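Local coordinates for possible exported protein (Mycobacterium tuberculosis, PDB 3MAY) that binds heme, free or taken from host hemoglobin, and delivers it to membrane transport proteins as part of a mycobacterial heme-iron acquisition system, at residues A12-S17 / Q71-L76. Numbering follows the deposited sequence.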
ATOM      1  N   ALA C  12      19.282   0.393   5.568  1.00 35.14           N
ATOM      2  CA  ALA C  12      18.728   1.148   6.691  1.00 35.71           C
ATOM      3  C   ALA C  12      19.383   2.521   6.805  1.00 36.59           C
ATOM      4  O   ALA C  12      18.676   3.519   6.968  1.00 37.44           O
ATOM      5  CB  ALA C  12      18.905   0.391   7.990  1.00 35.93           C
ATOM      6  N   ARG C  13      20.713   2.590   6.691  1.00 36.85           N
ATOM      7  CA  ARG C  13      21.378   3.868   6.897  1.00 38.25           C
ATOM      8  C   ARG C  13      21.007   4.786   5.760  1.00 37.78           C
ATOM      9  O   ARG C  13      20.571   5.917   6.005  1.00 37.72           O
ATOM     10  CB  ARG C  13      22.891   3.734   7.037  1.00 39.51           C
ATOM     11  CG  ARG C  13      23.310   3.341   8.486  1.00 43.01           C
ATOM     12  CD  ARG C  13      24.715   2.721   8.479  1.00 46.98           C
ATOM     13  NE  ARG C  13      25.309   2.662   9.808  1.00 46.91           N
ATOM     14  CZ  ARG C  13      26.528   2.186  10.037  1.00 49.17           C
ATOM     15  NH1 ARG C  13      27.299   1.736   9.001  1.00 49.42           N
ATOM     16  NH2 ARG C  13      26.967   2.156  11.283  1.00 49.54           N
ATOM     17  N   THR C  14      21.054   4.266   4.533  1.00 37.30           N
ATOM     18  CA  THR C  14      20.652   5.050   3.389  1.00 36.49           C
ATOM     19  C   THR C  14      19.224   5.559   3.549  1.00 37.12           C
ATOM     20  O   THR C  14      18.931   6.772   3.339  1.00 37.57           O
ATOM     21  CB  THR C  14      20.763   4.228   2.123  1.00 37.42           C
ATOM     22  OG1 THR C  14      22.138   3.781   1.969  1.00 37.93           O
ATOM     23  CG2 THR C  14      20.295   5.055   0.898  1.00 36.30           C
ATOM     24  N   VAL C  15      18.323   4.656   3.939  1.00 36.47           N
ATOM     25  CA  VAL C  15      16.920   5.038   4.108  1.00 35.68           C
ATOM     26  C   VAL C  15      16.892   6.193   5.114  1.00 35.00           C
ATOM     27  O   VAL C  15      16.057   7.107   5.048  1.00 34.81           O
ATOM     28  CB  VAL C  15      16.067   3.844   4.659  1.00 35.83           C
ATOM     29  CG1 VAL C  15      14.718   4.283   5.212  1.00 35.73           C
ATOM     30  CG2 VAL C  15      15.893   2.846   3.647  1.00 35.78           C
ATOM     31  N   GLY C  16      17.796   6.121   6.067  1.00 34.77           N
ATOM     32  CA  GLY C  16      17.765   7.083   7.168  1.00 34.81           C
ATOM     33  C   GLY C  16      18.282   8.439   6.743  1.00 33.40           C
ATOM     34  O   GLY C  16      17.906   9.436   7.290  1.00 33.78           O
ATOM     35  N   SER C  17      19.146   8.499   5.761  1.00 32.63           N
ATOM     36  CA  SER C  17      19.524   9.807   5.397  1.00 33.94           C
ATOM     37  C   SER C  17      18.562  10.410   4.365  1.00 32.70           C
ATOM     38  O   SER C  17      18.281  11.626   4.364  1.00 34.00           O
ATOM     39  CB  SER C  17      20.974   9.847   5.009  1.00 35.47           C
ATOM     40  OG  SER C  17      21.130   9.194   3.819  1.00 40.49           O
ATOM     41  N   GLN C  71      17.499   9.745  -4.473  1.00 52.00           N
ATOM     42  CA  GLN C  71      18.554   9.245  -5.362  1.00 53.74           C
ATOM     43  C   GLN C  71      19.569   8.326  -4.646  1.00 53.58           C
ATOM     44  O   GLN C  71      20.042   7.405  -5.286  1.00 54.57           O
ATOM     45  CB  GLN C  71      19.277  10.394  -6.107  1.00 54.37           C
ATOM     46  CG  GLN C  71      20.242   9.984  -7.293  1.00 55.68           C
ATOM     47  CD  GLN C  71      19.511   9.285  -8.455  1.00 60.21           C
ATOM     48  OE1 GLN C  71      19.951   8.233  -8.943  1.00 64.97           O
ATOM     49  NE2 GLN C  71      18.395   9.866  -8.899  1.00 58.97           N
ATOM     50  N   PRO C  72      19.949   8.610  -3.353  1.00 52.65           N
ATOM     51  CA  PRO C  72      20.890   7.674  -2.699  1.00 52.39           C
ATOM     52  C   PRO C  72      20.383   6.208  -2.643  1.00 53.36           C
ATOM     53  O   PRO C  72      21.171   5.248  -2.558  1.00 53.72           O
ATOM     54  CB  PRO C  72      21.073   8.277  -1.314  1.00 51.33           C
ATOM     55  CG  PRO C  72      20.861   9.798  -1.516  1.00 49.80           C
ATOM     56  CD  PRO C  72      19.863   9.908  -2.625  1.00 51.31           C
ATOM     57  N   LEU C  73      19.083   6.036  -2.769  1.00 53.84           N
ATOM     58  CA  LEU C  73      18.502   4.712  -2.683  1.00 55.74           C
ATOM     59  C   LEU C  73      18.751   3.952  -4.004  1.00 57.11           C
ATOM     60  O   LEU C  73      19.204   2.779  -4.044  1.00 55.63           O
ATOM     61  CB  LEU C  73      16.999   4.870  -2.405  1.00 55.78           C
ATOM     62  CG  LEU C  73      16.322   3.894  -1.442  1.00 57.90           C
ATOM     63  CD1 LEU C  73      17.321   2.875  -0.877  1.00 57.54           C
ATOM     64  CD2 LEU C  73      15.577   4.689  -0.324  1.00 58.32           C
ATOM     65  N   THR C  74      18.449   4.661  -5.081  1.00 58.27           N
ATOM     66  CA  THR C  74      18.597   4.179  -6.445  1.00 60.71           C
ATOM     67  C   THR C  74      20.058   3.809  -6.708  1.00 61.03           C
ATOM     68  O   THR C  74      20.313   2.734  -7.230  1.00 61.34           O
ATOM     69  CB  THR C  74      17.992   5.222  -7.438  1.00 61.44           C
ATOM     70  OG1 THR C  74      16.610   5.399  -7.119  1.00 61.53           O
ATOM     71  CG2 THR C  74      18.095   4.794  -8.883  1.00 64.03           C
ATOM     72  N   ASP C  75      20.989   4.666  -6.270  1.00 60.87           N
ATOM     73  CA  ASP C  75      22.451   4.404  -6.307  1.00 62.55           C
ATOM     74  C   ASP C  75      22.822   3.074  -5.587  1.00 62.05           C
ATOM     75  O   ASP C  75      23.503   2.199  -6.176  1.00 62.32           O
ATOM     76  CB  ASP C  75      23.269   5.560  -5.661  1.00 62.75           C
ATOM     77  CG  ASP C  75      23.054   6.928  -6.347  1.00 64.78           C
ATOM     78  OD1 ASP C  75      22.749   6.960  -7.565  1.00 65.60           O
ATOM     79  OD2 ASP C  75      23.202   7.974  -5.656  1.00 64.36           O
ATOM     80  N   LEU C  76      22.398   2.961  -4.313  1.00 59.15           N
ATOM     81  CA  LEU C  76      22.485   1.732  -3.571  1.00 58.37           C
ATOM     82  C   LEU C  76      21.888   0.547  -4.323  1.00 58.90           C
ATOM     83  O   LEU C  76      22.581  -0.435  -4.580  1.00 58.86           O
ATOM     84  CB  LEU C  76      21.742   1.883  -2.239  1.00 57.67           C
ATOM     85  CG  LEU C  76      21.828   0.729  -1.242  1.00 56.33           C
ATOM     86  CD1 LEU C  76      23.272   0.440  -1.036  1.00 58.57           C
ATOM     87  CD2 LEU C  76      21.221   1.170   0.038  1.00 52.30           C
TER
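Thr-14 reaches across to the first two turns of helix 71-80 and meets Pro-72, Leu-73 and Leu-76 together. Its methyl makes most of the contacts: chi1 -59° sets OG1 beside the backbone N and CG2 anti to it, toward the facing helix, where CG2 lies 3.6 Å from the Pro-72 carbonyl O and 4.0 Å from Pro-72 CB. Leu-73 brings its CD1 to 4.1 Å from the same Thr-14 CG2, while its other methyl, CD2, loosely touches Val-15 CG2 at 4.4 Å. From the Leu-76 side chain, CD2 comes to rest against Thr-14 CB and OG1, 3.4 Å from the latter.

The polar groups find their partners outside the two segments. The Thr-14 hydroxyl is hydrogen-bonded to the Glu-10 carbonyl one turn back, so the oxygen that Leu-76 CD2 touches already has a polar partner in its own helix. Arg-13 turns away, bridging to Glu-10 and to Asp-24 of a second subunit, whose Ala-19 packs on Val-15.

The segment axes run nearly antiparallel (159°), 9.2 Å apart at closest approach, with Pro-72 also resting on Val-18 and Leu-76 on Val-11. This is antiparallel helix-helix packing in the all-helical haemophore family fold, joining helix 8-27, which also carries the probable axial heme ligand Tyr-25, to helix 71-80.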